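Local coordinates for protein galactose mutarotase related enzyme (Lactobacillus acidophilus, PDB 3DCD) that is of unknown function but probably binds carbohydrates and may act as a sugar isomerase, at residues 120-126 with 285-291; 53-57 with 258-264; 197-201 with 239-243; 154-159 with 222-226. One frame throughout, in Å; residues are numbered along the deposited sequence.

Contact 1: residues 120-126 with 285-291; sequences NLLEENF and AGFSMTY
L122 and M289, the latter a selenomethionine, form an antiparallel hydrogen-bonded pair near the start of one strand and the end of the other, and the two faces of the strand pair differ. L122 N gives a bond of 2.8 Å to M289 O that is almost straight (173°), and L122 O takes one back. On the packed face, L122 CD2 meets M289 CE at 3.8 Å. CG of F287 stands between its backbone N and carbonyl carbon (chi1 59°), laying the ring alongside the extended chain of E124. E124 CB lies over one ring face, and E124 OE1 comes to 3.2 Å from F287 CZ, the carboxylate and ring planes 47° apart. F126 CZ reaches the ring's edge. Strands 136-147 and 249-256 cover this mostly aromatic and aliphatic face, in which the E124 carboxylate is buried, as is Y291 OH, without a polar partner. The other face is looser and wetter. L121 CD1 still touches T290 CG2 at 3.7 Å, but E123 and S288 are bridged by a water that donates to E123 OE2 (2.7 Å) and lies 2.8 Å from S288 OG. N116 and R232, from the flanking strands, also hold them. The pair sits mid-sheet in the large antiparallel sheet of the galactose mutarotase supersandwich fold.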
loop_
_atom_site.group_PDB
_atom_site.type_symbol
_atom_site.label_atom_id
_atom_site.label_comp_id
_atom_site.label_asym_id
_atom_site.label_seq_id
_atom_site.Cartn_x
_atom_site.Cartn_y
_atom_site.Cartn_z
ATOM N N ASN A 120 -8.058 -6.911 16.834
ATOM C CA ASN A 120 -6.777 -7.047 16.150
ATOM C C ASN A 120 -6.811 -6.580 14.688
ATOM O O ASN A 120 -5.946 -6.966 13.890
ATOM C CB ASN A 120 -6.245 -8.486 16.264
ATOM C CG ASN A 120 -7.098 -9.475 15.520
ATOM O OD1 ASN A 120 -8.316 -9.268 15.350
ATOM N ND2 ASN A 120 -6.467 -10.569 15.055
ATOM N N LEU A 121 -7.809 -5.757 14.358
ATOM C CA LEU A 121 -7.977 -5.203 13.009
ATOM C C LEU A 121 -7.611 -3.717 12.967
ATOM O O LEU A 121 -8.094 -2.923 13.775
ATOM C CB LEU A 121 -9.402 -5.434 12.468
ATOM C CG LEU A 121 -9.697 -5.017 11.015
ATOM C CD1 LEU A 121 -10.800 -5.840 10.384
ATOM C CD2 LEU A 121 -10.010 -3.512 10.898
ATOM N N LEU A 122 -6.762 -3.373 12.001
ATOM C CA LEU A 122 -6.330 -2.006 11.773
ATOM C C LEU A 122 -6.816 -1.553 10.392
ATOM O O LEU A 122 -6.478 -2.173 9.381
ATOM C CB LEU A 122 -4.793 -1.936 11.812
ATOM C CG LEU A 122 -4.120 -0.613 11.425
ATOM C CD1 LEU A 122 -4.526 0.510 12.376
ATOM C CD2 LEU A 122 -2.588 -0.825 11.478
ATOM N N GLU A 123 -7.587 -0.471 10.365
ATOM C CA GLU A 123 -7.994 0.168 9.122
ATOM C C GLU A 123 -6.989 1.236 8.719
ATOM O O GLU A 123 -6.465 1.959 9.579
ATOM C CB GLU A 123 -9.362 0.831 9.293
ATOM C CG GLU A 123 -10.498 -0.132 9.512
ATOM C CD GLU A 123 -11.862 0.557 9.517
ATOM O OE1 GLU A 123 -11.934 1.815 9.515
ATOM O OE2 GLU A 123 -12.867 -0.178 9.535
ATOM N N GLU A 124 -6.749 1.338 7.415
ATOM C CA GLU A 124 -5.996 2.453 6.835
ATOM C C GLU A 124 -6.918 3.072 5.794
ATOM O O GLU A 124 -7.153 2.490 4.740
ATOM C CB GLU A 124 -4.706 1.955 6.187
ATOM C CG GLU A 124 -3.931 3.047 5.401
ATOM C CD GLU A 124 -2.524 2.592 5.000
ATOM O OE1 GLU A 124 -1.967 1.664 5.639
ATOM O OE2 GLU A 124 -1.970 3.166 4.042
ATOM N N ASN A 125 -7.477 4.238 6.118
ATOM C CA ASN A 125 -8.557 4.804 5.310
ATOM C C ASN A 125 -8.074 6.073 4.647
ATOM O O ASN A 125 -7.483 6.932 5.307
ATOM C CB ASN A 125 -9.781 5.138 6.176
ATOM C CG ASN A 125 -10.300 3.940 6.968
ATOM O OD1 ASN A 125 -10.520 4.024 8.185
ATOM N ND2 ASN A 125 -10.506 2.837 6.286
ATOM N N PHE A 126 -8.377 6.205 3.361
ATOM C CA PHE A 126 -8.005 7.393 2.596
ATOM C C PHE A 126 -9.226 8.274 2.318
ATOM O O PHE A 126 -10.295 7.778 1.960
ATOM C CB PHE A 126 -7.397 6.982 1.257
ATOM C CG PHE A 126 -6.191 6.083 1.386
ATOM C CD1 PHE A 126 -5.118 6.440 2.230
ATOM C CD2 PHE A 126 -6.131 4.891 0.679
ATOM C CE1 PHE A 126 -3.991 5.594 2.349
ATOM C CE2 PHE A 126 -5.005 4.044 0.780
ATOM C CZ PHE A 126 -3.938 4.408 1.606
ATOM N N ALA A 285 -11.476 5.762 0.098
ATOM C CA ALA A 285 -11.053 4.389 -0.120
ATOM C C ALA A 285 -10.284 3.936 1.115
ATOM O O ALA A 285 -10.067 4.718 2.053
ATOM C CB ALA A 285 -10.169 4.304 -1.342
ATOM N N GLY A 286 -9.872 2.677 1.127
ATOM C CA GLY A 286 -9.066 2.186 2.228
ATOM C C GLY A 286 -9.087 0.691 2.283
ATOM O O GLY A 286 -9.752 0.019 1.457
ATOM N N PHE A 287 -8.343 0.160 3.257
ATOM C CA PHE A 287 -8.227 -1.278 3.419
ATOM C C PHE A 287 -8.013 -1.614 4.888
ATOM O O PHE A 287 -7.774 -0.717 5.696
ATOM C CB PHE A 287 -7.104 -1.829 2.536
ATOM C CG PHE A 287 -5.743 -1.237 2.829
ATOM C CD1 PHE A 287 -5.373 0.002 2.276
ATOM C CD2 PHE A 287 -4.836 -1.917 3.644
ATOM C CE1 PHE A 287 -4.119 0.543 2.523
ATOM C CE2 PHE A 287 -3.564 -1.382 3.893
ATOM C CZ PHE A 287 -3.212 -0.158 3.345
ATOM N N SER A 288 -8.112 -2.896 5.227
ATOM C CA SER A 288 -8.041 -3.324 6.612
ATOM C C SER A 288 -7.066 -4.480 6.767
ATOM O O SER A 288 -6.948 -5.317 5.874
ATOM C CB SER A 288 -9.412 -3.747 7.114
ATOM O OG SER A 288 -10.312 -2.668 6.954
HETATM N N MSE A 289 -6.389 -4.525 7.910
HETATM C CA MSE A 289 -5.373 -5.543 8.143
HETATM C C MSE A 289 -5.668 -6.190 9.478
HETATM O O MSE A 289 -5.926 -5.485 10.450
HETATM C CB MSE A 289 -3.980 -4.906 8.191
HETATM C CG MSE A 289 -3.454 -4.349 6.859
HETATM SE SE MSE A 289 -2.047 -3.015 7.109
HETATM C CE MSE A 289 -3.209 -1.546 7.755
ATOM N N THR A 290 -5.632 -7.523 9.530
ATOM C CA THR A 290 -5.669 -8.231 10.815
ATOM C C THR A 290 -4.352 -8.997 11.017
ATOM O O THR A 290 -3.743 -9.465 10.051
ATOM C CB THR A 290 -6.861 -9.198 10.935
ATOM O OG1 THR A 290 -6.696 -10.284 10.006
ATOM C CG2 THR A 290 -8.165 -8.468 10.621
ATOM N N TYR A 291 -3.923 -9.101 12.265
ATOM C CA TYR A 291 -2.647 -9.719 12.590
ATOM C C TYR A 291 -2.796 -10.847 13.600
ATOM O O TYR A 291 -3.498 -10.696 14.602
ATOM C CB TYR A 291 -1.704 -8.676 13.180
ATOM C CG TYR A 291 -1.662 -7.377 12.401
ATOM C CD1 TYR A 291 -0.735 -7.185 11.380
ATOM C CD2 TYR A 291 -2.557 -6.353 12.683
ATOM C CE1 TYR A 291 -0.695 -5.979 10.643
ATOM C CE2 TYR A 291 -2.527 -5.151 11.960
ATOM C CZ TYR A 291 -1.595 -4.976 10.950
ATOM O OH TYR A 291 -1.568 -3.788 10.261
HETATM O O HOH W 1 -12.731 -2.645 8.407
#

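Contact 2: residues 53-57 with 258-264; sequences VGRLK and IADRDDA
K57 and D260 join two irregular loops of the mutarotase fold, the second of which closes with a type I turn from R261 to A264. The backbone N of K57 donates to D260 OD2 at 2.9 Å, approaching from above the carboxylate plane, while D260 OD1 forms a salt bridge with K271; the carboxylate thus ties together three parts of the chain. Beyond this bond the lysine side chain can be followed atom by atom. CB lies 3.8 Å from D260 OD2, and CG skirts the same oxygen. CD then comes to 3.3 Å from R261 O. Bends at chi2, chi3 (71°) and chi4 (60°) fold the end of the chain against the turn, where CE sits 3.4 Å from A264 O and NZ donates to D262 O at 2.9 Å. The ammonium group thus ends on a backbone carbonyl, with NZ 6.3 Å from D260 OD2. Just before K57 in the chain, L56 CD2 packs against D260 OD1, and one residue earlier D260 N donates to R55 O at 3.0 Å.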
loop_
_atom_site.group_PDB
_atom_site.type_symbol
_atom_site.label_atom_id
_atom_site.label_comp_id
_atom_site.label_asym_id
_atom_site.label_seq_id
_atom_site.Cartn_x
_atom_site.Cartn_y
_atom_site.Cartn_z
ATOM N N VAL A 53 0.273 6.162 -7.979
ATOM C CA VAL A 53 0.763 4.861 -7.572
ATOM C C VAL A 53 1.718 4.422 -8.675
ATOM O O VAL A 53 1.384 4.525 -9.854
ATOM C CB VAL A 53 -0.389 3.833 -7.474
ATOM C CG1 VAL A 53 0.179 2.430 -7.311
ATOM C CG2 VAL A 53 -1.322 4.175 -6.332
ATOM N N GLY A 54 2.903 3.950 -8.295
ATOM C CA GLY A 54 3.898 3.494 -9.271
ATOM C C GLY A 54 4.612 4.626 -9.993
ATOM O O GLY A 54 4.499 5.789 -9.625
ATOM N N ARG A 55 5.355 4.267 -11.038
ATOM C CA ARG A 55 6.186 5.226 -11.749
ATOM C C ARG A 55 5.553 5.722 -13.043
ATOM O O ARG A 55 4.859 4.979 -13.747
ATOM C CB ARG A 55 7.552 4.595 -12.049
ATOM C CG ARG A 55 8.640 5.591 -12.399
ATOM C CD ARG A 55 9.998 4.917 -12.375
ATOM N NE ARG A 55 11.074 5.882 -12.531
ATOM C CZ ARG A 55 12.360 5.550 -12.568
ATOM N NH1 ARG A 55 12.724 4.271 -12.454
ATOM N NH2 ARG A 55 13.281 6.497 -12.705
ATOM N N LEU A 56 5.828 6.988 -13.345
ATOM C CA LEU A 56 5.554 7.582 -14.634
ATOM C C LEU A 56 6.756 7.350 -15.532
ATOM O O LEU A 56 7.908 7.374 -15.057
ATOM C CB LEU A 56 5.339 9.092 -14.465
ATOM C CG LEU A 56 4.260 9.538 -13.469
ATOM C CD1 LEU A 56 4.365 11.065 -13.221
ATOM C CD2 LEU A 56 2.837 9.122 -13.940
ATOM N N LYS A 57 6.507 7.134 -16.825
ATOM C CA LYS A 57 7.598 7.100 -17.804
ATOM C C LYS A 57 8.379 8.406 -17.729
ATOM O O LYS A 57 7.788 9.499 -17.828
ATOM C CB LYS A 57 7.065 6.888 -19.229
ATOM C CG LYS A 57 6.708 5.430 -19.577
ATOM C CD LYS A 57 5.437 5.325 -20.442
ATOM C CE LYS A 57 5.595 5.793 -21.863
ATOM N NZ LYS A 57 6.630 5.004 -22.586
ATOM N N ILE A 258 -2.359 3.162 -10.679
ATOM C CA ILE A 258 -1.366 2.218 -11.174
ATOM C C ILE A 258 -0.273 2.916 -11.976
ATOM O O ILE A 258 -0.453 4.047 -12.450
ATOM C CB ILE A 258 -2.063 1.073 -11.979
ATOM C CG1 ILE A 258 -1.144 -0.144 -12.184
ATOM C CG2 ILE A 258 -2.696 1.576 -13.271
ATOM C CD1 ILE A 258 -1.933 -1.416 -12.610
ATOM N N ALA A 259 0.874 2.255 -12.108
ATOM C CA ALA A 259 1.981 2.784 -12.897
ATOM C C ALA A 259 1.550 3.088 -14.344
ATOM O O ALA A 259 0.570 2.522 -14.837
ATOM C CB ALA A 259 3.097 1.777 -12.910
ATOM N N ASP A 260 2.306 3.946 -15.027
ATOM C CA ASP A 260 2.137 4.150 -16.472
ATOM C C ASP A 260 2.193 2.813 -17.228
ATOM O O ASP A 260 2.982 1.928 -16.896
ATOM C CB ASP A 260 3.246 5.060 -17.037
ATOM C CG ASP A 260 2.849 6.542 -17.104
ATOM O OD1 ASP A 260 1.718 6.923 -16.718
ATOM O OD2 ASP A 260 3.694 7.340 -17.566
ATOM N N ARG A 261 1.337 2.678 -18.233
ATOM C CA ARG A 261 1.475 1.634 -19.233
ATOM C C ARG A 261 2.664 1.905 -20.115
ATOM O O ARG A 261 3.059 3.073 -20.300
ATOM C CB ARG A 261 0.222 1.591 -20.100
ATOM C CG ARG A 261 -0.942 1.001 -19.334
ATOM C CD ARG A 261 -2.252 1.304 -19.990
ATOM N NE ARG A 261 -2.364 0.724 -21.321
ATOM C CZ ARG A 261 -3.523 0.318 -21.843
ATOM N NH1 ARG A 261 -4.649 0.417 -21.136
ATOM N NH2 ARG A 261 -3.547 -0.197 -23.062
ATOM N N ASP A 262 3.215 0.839 -20.694
ATOM C CA ASP A 262 4.347 0.986 -21.596
ATOM C C ASP A 262 4.047 1.979 -22.725
ATOM O O ASP A 262 4.941 2.703 -23.166
ATOM C CB ASP A 262 4.857 -0.365 -22.138
ATOM C CG ASP A 262 3.756 -1.256 -22.750
ATOM O OD1 ASP A 262 2.548 -0.886 -22.790
ATOM O OD2 ASP A 262 4.127 -2.367 -23.208
ATOM N N ASP A 263 2.783 2.046 -23.147
ATOM C CA ASP A 263 2.370 2.952 -24.229
ATOM C C ASP A 263 1.656 4.254 -23.789
ATOM O O ASP A 263 0.967 4.879 -24.590
ATOM C CB ASP A 263 1.488 2.182 -25.229
ATOM C CG ASP A 263 0.265 1.569 -24.583
ATOM O OD1 ASP A 263 -0.083 1.915 -23.429
ATOM O OD2 ASP A 263 -0.376 0.719 -25.227
ATOM N N ALA A 264 1.787 4.655 -22.527
ATOM C CA ALA A 264 1.123 5.881 -22.071
ATOM C C ALA A 264 1.602 7.091 -22.880
ATOM O O ALA A 264 2.797 7.187 -23.194
ATOM C CB ALA A 264 1.386 6.101 -20.584
HETATM O O HOH W 2 -1.083 6.193 -10.500
#

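Contact 3: residues 197-201 with 239-243; sequences DDLFK and IWSQY
D198 OD1 takes the shortest polar bond of the contact with Y243, 2.6 Å from a water that donates to it; the same water reaches Y243 OH by a longer bond of 3.2 Å. A second water donates to both F200 O and S241 O, 2.8 Å from F200 O and 2.9 Å from S241 O. A third does the same for D197 O and Q242 O, at 2.7 Å from D197 O, and sits at the edges of the F200 and Y243 rings. F200 turns its ring flat against the backbone at the end of strand 236-240: S241 N stands 3.5 Å above one face, toward the rim, W240 C lies over the centre of that face, and L199 CG covers the opposite one. At the far end of the ring, CZ meets I239 CG2. The CG of Y243 is anti to the backbone N (chi1 -173°), which brings its ring across the chain at K201. There K201 CA makes a CH-pi contact 3.5 Å from the Y243 centroid, only 3° from the normal, while D197 O approaches the ring edge at 3.4 Å from CD2. The chemistry implies that this loop is held to the strand end by ring packing, and that water, not direct bonding, satisfies the bridged carbonyls.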
loop_
_atom_site.group_PDB
_atom_site.type_symbol
_atom_site.label_atom_id
_atom_site.label_comp_id
_atom_site.label_asym_id
_atom_site.label_seq_id
_atom_site.Cartn_x
_atom_site.Cartn_y
_atom_site.Cartn_z
ATOM N N ASP A 197 12.797 -15.905 -2.775
ATOM C CA ASP A 197 13.670 -14.829 -3.225
ATOM C C ASP A 197 13.447 -14.502 -4.719
ATOM O O ASP A 197 13.409 -13.324 -5.104
ATOM C CB ASP A 197 15.135 -15.211 -2.975
ATOM C CG ASP A 197 15.547 -15.083 -1.494
ATOM O OD1 ASP A 197 14.867 -14.367 -0.713
ATOM O OD2 ASP A 197 16.564 -15.701 -1.118
ATOM N N ASP A 198 13.303 -15.550 -5.536
ATOM C CA ASP A 198 13.174 -15.445 -6.992
ATOM C C ASP A 198 11.793 -14.953 -7.461
ATOM O O ASP A 198 11.659 -14.410 -8.570
ATOM C CB ASP A 198 13.441 -16.814 -7.630
ATOM C CG ASP A 198 13.393 -16.770 -9.157
ATOM O OD1 ASP A 198 14.360 -16.242 -9.761
ATOM O OD2 ASP A 198 12.393 -17.262 -9.753
ATOM N N LEU A 199 10.776 -15.126 -6.621
ATOM C CA LEU A 199 9.408 -14.756 -6.997
ATOM C C LEU A 199 9.283 -13.330 -7.550
ATOM O O LEU A 199 8.502 -13.078 -8.485
ATOM C CB LEU A 199 8.450 -14.920 -5.813
ATOM C CG LEU A 199 6.949 -14.756 -6.148
ATOM C CD1 LEU A 199 6.424 -15.796 -7.135
ATOM C CD2 LEU A 199 6.122 -14.786 -4.881
ATOM N N PHE A 200 10.031 -12.409 -6.954
ATOM C CA PHE A 200 9.976 -11.014 -7.346
ATOM C C PHE A 200 11.119 -10.576 -8.238
ATOM O O PHE A 200 11.429 -9.389 -8.297
ATOM C CB PHE A 200 9.819 -10.125 -6.107
ATOM C CG PHE A 200 8.664 -10.540 -5.250
ATOM C CD1 PHE A 200 7.357 -10.359 -5.702
ATOM C CD2 PHE A 200 8.876 -11.193 -4.043
ATOM C CE1 PHE A 200 6.280 -10.786 -4.941
ATOM C CE2 PHE A 200 7.806 -11.625 -3.257
ATOM C CZ PHE A 200 6.506 -11.432 -3.699
ATOM N N LYS A 201 11.695 -11.519 -8.994
ATOM C CA LYS A 201 12.818 -11.180 -9.890
ATOM C C LYS A 201 12.425 -10.201 -10.995
ATOM O O LYS A 201 13.257 -9.418 -11.457
ATOM C CB LYS A 201 13.474 -12.425 -10.501
ATOM C CG LYS A 201 12.561 -13.271 -11.370
ATOM C CD LYS A 201 13.406 -14.249 -12.208
ATOM C CE LYS A 201 12.607 -15.469 -12.605
ATOM N NZ LYS A 201 11.330 -15.093 -13.288
ATOM N N ILE A 239 1.862 -7.258 -5.056
ATOM C CA ILE A 239 2.637 -8.050 -4.096
ATOM C C ILE A 239 4.104 -7.878 -4.481
ATOM O O ILE A 239 4.464 -8.104 -5.644
ATOM C CB ILE A 239 2.292 -9.589 -4.131
ATOM C CG1 ILE A 239 0.779 -9.875 -4.286
ATOM C CG2 ILE A 239 2.901 -10.312 -2.897
ATOM C CD1 ILE A 239 -0.118 -9.369 -3.156
ATOM N N TRP A 240 4.957 -7.512 -3.517
ATOM C CA TRP A 240 6.336 -7.178 -3.843
ATOM C C TRP A 240 7.275 -7.433 -2.664
ATOM O O TRP A 240 6.906 -7.239 -1.509
ATOM C CB TRP A 240 6.420 -5.690 -4.262
ATOM C CG TRP A 240 7.830 -5.119 -4.445
ATOM C CD1 TRP A 240 8.623 -5.195 -5.565
ATOM C CD2 TRP A 240 8.587 -4.396 -3.469
ATOM N NE1 TRP A 240 9.830 -4.547 -5.342
ATOM C CE2 TRP A 240 9.829 -4.047 -4.065
ATOM C CE3 TRP A 240 8.332 -3.996 -2.149
ATOM C CZ2 TRP A 240 10.816 -3.342 -3.377
ATOM C CZ3 TRP A 240 9.322 -3.283 -1.464
ATOM C CH2 TRP A 240 10.544 -2.962 -2.085
ATOM N N SER A 241 8.493 -7.850 -2.972
ATOM C CA SER A 241 9.589 -7.740 -2.008
ATOM C C SER A 241 10.858 -7.367 -2.791
ATOM O O SER A 241 10.866 -7.456 -4.029
ATOM C CB SER A 241 9.747 -9.043 -1.228
ATOM O OG SER A 241 10.630 -8.873 -0.120
ATOM N N GLN A 242 11.910 -6.948 -2.086
ATOM C CA GLN A 242 13.111 -6.404 -2.752
ATOM C C GLN A 242 13.838 -7.490 -3.530
ATOM O O GLN A 242 13.794 -8.672 -3.167
ATOM C CB GLN A 242 14.055 -5.733 -1.731
ATOM C CG GLN A 242 15.185 -4.872 -2.338
ATOM C CD GLN A 242 14.653 -3.802 -3.270
ATOM O OE1 GLN A 242 14.373 -4.065 -4.430
ATOM N NE2 GLN A 242 14.485 -2.601 -2.753
ATOM N N TYR A 243 14.472 -7.075 -4.629
ATOM C CA TYR A 243 15.270 -7.940 -5.491
ATOM C C TYR A 243 16.239 -7.017 -6.260
ATOM O O TYR A 243 15.840 -5.928 -6.668
ATOM C CB TYR A 243 14.367 -8.685 -6.494
ATOM C CG TYR A 243 15.103 -9.724 -7.296
ATOM C CD1 TYR A 243 15.776 -9.381 -8.479
ATOM C CD2 TYR A 243 15.142 -11.060 -6.869
ATOM C CE1 TYR A 243 16.469 -10.326 -9.209
ATOM C CE2 TYR A 243 15.831 -12.027 -7.608
ATOM C CZ TYR A 243 16.495 -11.647 -8.771
ATOM O OH TYR A 243 17.180 -12.593 -9.505
HETATM O O HOH W 3 12.528 -11.036 -3.902
HETATM O O HOH W 4 16.401 -15.485 -8.309
HETATM O O HOH W 5 11.233 -6.969 -6.844
#

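Contact 4: residues 154-159 with 222-226; sequences ENKEDF and KNKFH
The backbones of D158 and K222 come no nearer than 7.0 Å between CA atoms, so side chains must span the gap between these two loops at the strand ends of the large beta sheet. One loop holds a short 3-10 segment, residues 156-158, and the other an Asx turn. The 3-10 segment is steadied by D158, whose OD2 takes the N-H of N155 at 2.9 Å from above the carboxylate plane. The same carboxylate lies against the aliphatic part of K222, with D158 OD1 3.7 Å from CE; NZ stays 4.2 Å from OD1, beyond a salt bridge, so any attraction there is probably modest. N223 works both ways: a chi1 of 59° tucks its amide over its own backbone, where OD1 accepts from F225 N and closes the turn, while ND2 reaches E154 OE2 in a weak, bent bond of 3.0 Å. E154 OE1 is held by H152 N. T220, at the end of the strand leading into 222-226, bonds through OG1 to both D158 O and K222 N. Deeper in, the aromatic rings of F159 and F225 stand with planes 83° apart and centroids separated by 5.6 Å, and F225 CD2 comes in at the edge of the F159 ring, 3.5 Å from CE2.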
loop_
_atom_site.group_PDB
_atom_site.type_symbol
_atom_site.label_atom_id
_atom_site.label_comp_id
_atom_site.label_asym_id
_atom_site.label_seq_id
_atom_site.Cartn_x
_atom_site.Cartn_y
_atom_site.Cartn_z
ATOM N N GLU A 154 11.833 -21.244 10.802
ATOM C CA GLU A 154 11.090 -21.029 9.553
ATOM C C GLU A 154 11.969 -20.330 8.521
ATOM O O GLU A 154 12.945 -19.645 8.851
ATOM C CB GLU A 154 9.803 -20.193 9.742
ATOM C CG GLU A 154 8.963 -20.483 10.975
ATOM C CD GLU A 154 9.260 -19.497 12.082
ATOM O OE1 GLU A 154 10.387 -19.562 12.625
ATOM O OE2 GLU A 154 8.385 -18.629 12.367
ATOM N N ASN A 155 11.574 -20.493 7.269
ATOM C CA ASN A 155 12.246 -19.903 6.137
ATOM C C ASN A 155 11.193 -19.177 5.290
ATOM O O ASN A 155 10.022 -19.536 5.347
ATOM C CB ASN A 155 12.874 -21.022 5.308
ATOM C CG ASN A 155 13.718 -20.494 4.188
ATOM O OD1 ASN A 155 14.885 -20.134 4.400
ATOM N ND2 ASN A 155 13.136 -20.422 2.985
ATOM N N LYS A 156 11.614 -18.167 4.520
ATOM C CA LYS A 156 10.713 -17.462 3.587
ATOM C C LYS A 156 9.853 -18.408 2.743
ATOM O O LYS A 156 8.685 -18.121 2.501
ATOM C CB LYS A 156 11.498 -16.516 2.672
ATOM C CG LYS A 156 10.653 -15.888 1.542
ATOM C CD LYS A 156 11.480 -14.930 0.661
ATOM C CE LYS A 156 12.005 -13.741 1.441
ATOM N NZ LYS A 156 12.774 -12.854 0.506
ATOM N N GLU A 157 10.421 -19.536 2.307
ATOM C CA GLU A 157 9.675 -20.459 1.432
ATOM C C GLU A 157 8.633 -21.304 2.169
ATOM O O GLU A 157 7.917 -22.122 1.547
ATOM C CB GLU A 157 10.634 -21.351 0.634
ATOM C CG GLU A 157 11.518 -20.539 -0.302
ATOM C CD GLU A 157 12.031 -21.362 -1.446
ATOM O OE1 GLU A 157 11.211 -21.802 -2.273
ATOM O OE2 GLU A 157 13.267 -21.546 -1.513
ATOM N N ASP A 158 8.557 -21.122 3.490
ATOM C CA ASP A 158 7.466 -21.729 4.273
ATOM C C ASP A 158 6.241 -20.822 4.300
ATOM O O ASP A 158 5.208 -21.226 4.838
ATOM C CB ASP A 158 7.878 -22.009 5.721
ATOM C CG ASP A 158 9.044 -22.960 5.833
ATOM O OD1 ASP A 158 9.138 -23.924 5.027
ATOM O OD2 ASP A 158 9.838 -22.762 6.775
ATOM N N PHE A 159 6.368 -19.610 3.742
ATOM C CA PHE A 159 5.264 -18.658 3.721
ATOM C C PHE A 159 4.618 -18.597 2.361
ATOM O O PHE A 159 5.222 -18.957 1.346
ATOM C CB PHE A 159 5.734 -17.256 4.155
ATOM C CG PHE A 159 6.196 -17.215 5.580
ATOM C CD1 PHE A 159 7.501 -17.601 5.912
ATOM C CD2 PHE A 159 5.328 -16.826 6.597
ATOM C CE1 PHE A 159 7.939 -17.603 7.235
ATOM C CE2 PHE A 159 5.765 -16.830 7.935
ATOM C CZ PHE A 159 7.064 -17.209 8.244
ATOM N N LYS A 222 3.680 -23.601 9.179
ATOM C CA LYS A 222 4.602 -23.914 10.285
ATOM C C LYS A 222 4.091 -23.475 11.643
ATOM O O LYS A 222 4.523 -23.998 12.661
ATOM C CB LYS A 222 5.960 -23.251 10.062
ATOM C CG LYS A 222 6.698 -23.766 8.856
ATOM C CD LYS A 222 7.342 -25.086 9.130
ATOM C CE LYS A 222 7.667 -25.781 7.828
ATOM N NZ LYS A 222 8.696 -26.844 8.020
ATOM N N ASN A 223 3.233 -22.459 11.658
ATOM C CA ASN A 223 2.713 -21.899 12.921
ATOM C C ASN A 223 1.490 -21.032 12.637
ATOM O O ASN A 223 0.958 -21.066 11.519
ATOM C CB ASN A 223 3.789 -21.123 13.687
ATOM C CG ASN A 223 4.366 -19.971 12.885
ATOM O OD1 ASN A 223 3.633 -19.144 12.342
ATOM N ND2 ASN A 223 5.685 -19.897 12.827
ATOM N N LYS A 224 1.055 -20.258 13.629
ATOM C CA LYS A 224 -0.252 -19.585 13.568
ATOM C C LYS A 224 -0.185 -18.186 12.962
ATOM O O LYS A 224 -1.183 -17.456 12.935
ATOM C CB LYS A 224 -0.895 -19.565 14.967
ATOM C CG LYS A 224 -1.185 -20.972 15.490
ATOM C CD LYS A 224 -1.148 -21.081 17.011
ATOM C CE LYS A 224 -1.552 -22.473 17.424
ATOM N NZ LYS A 224 -1.562 -22.602 18.901
ATOM N N PHE A 225 0.991 -17.825 12.457
ATOM C CA PHE A 225 1.205 -16.530 11.826
ATOM C C PHE A 225 0.238 -16.307 10.656
ATOM O O PHE A 225 0.119 -17.140 9.753
ATOM C CB PHE A 225 2.656 -16.385 11.352
ATOM C CG PHE A 225 2.907 -15.139 10.536
ATOM C CD1 PHE A 225 3.113 -13.928 11.157
ATOM C CD2 PHE A 225 2.920 -15.192 9.137
ATOM C CE1 PHE A 225 3.340 -12.762 10.410
ATOM C CE2 PHE A 225 3.156 -14.049 8.389
ATOM C CZ PHE A 225 3.361 -12.830 9.031
ATOM N N HIS A 226 -0.426 -15.163 10.669
ATOM C CA HIS A 226 -1.463 -14.878 9.689
ATOM C C HIS A 226 -1.676 -13.375 9.660
ATOM O O HIS A 226 -2.069 -12.777 10.661
ATOM C CB HIS A 226 -2.749 -15.628 10.081
ATOM C CG HIS A 226 -3.883 -15.469 9.118
ATOM N ND1 HIS A 226 -3.729 -14.956 7.845
ATOM C CD2 HIS A 226 -5.189 -15.801 9.230
ATOM C CE1 HIS A 226 -4.896 -14.943 7.230
ATOM N NE2 HIS A 226 -5.800 -15.449 8.047
#

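Overall arrangement
From the N terminus the chain opens contact 2 at 53-57, contact 1 at 120-126, contact 4 at 154-159 and contact 3 at 197-201. The closures follow in a different order: 222-226 completes contact 4, 239-243 contact 3, 258-264 contact 2 and 285-291 contact 1. Contacts 3 and 4 therefore cross, as do contacts 1 and 2, while both members of the first pair lie within the loops spanned by the second. Contact 1 joins strands inside the large sheet, contact 4 ties loops at its strand ends, contact 3 fastens a loop to the smaller sheet, and contact 2 joins the loop between strands 48-49 and 60-63 to that between 249-256 and 275-277. Contacts 3 and 4 meet through the D197-K156 salt bridge.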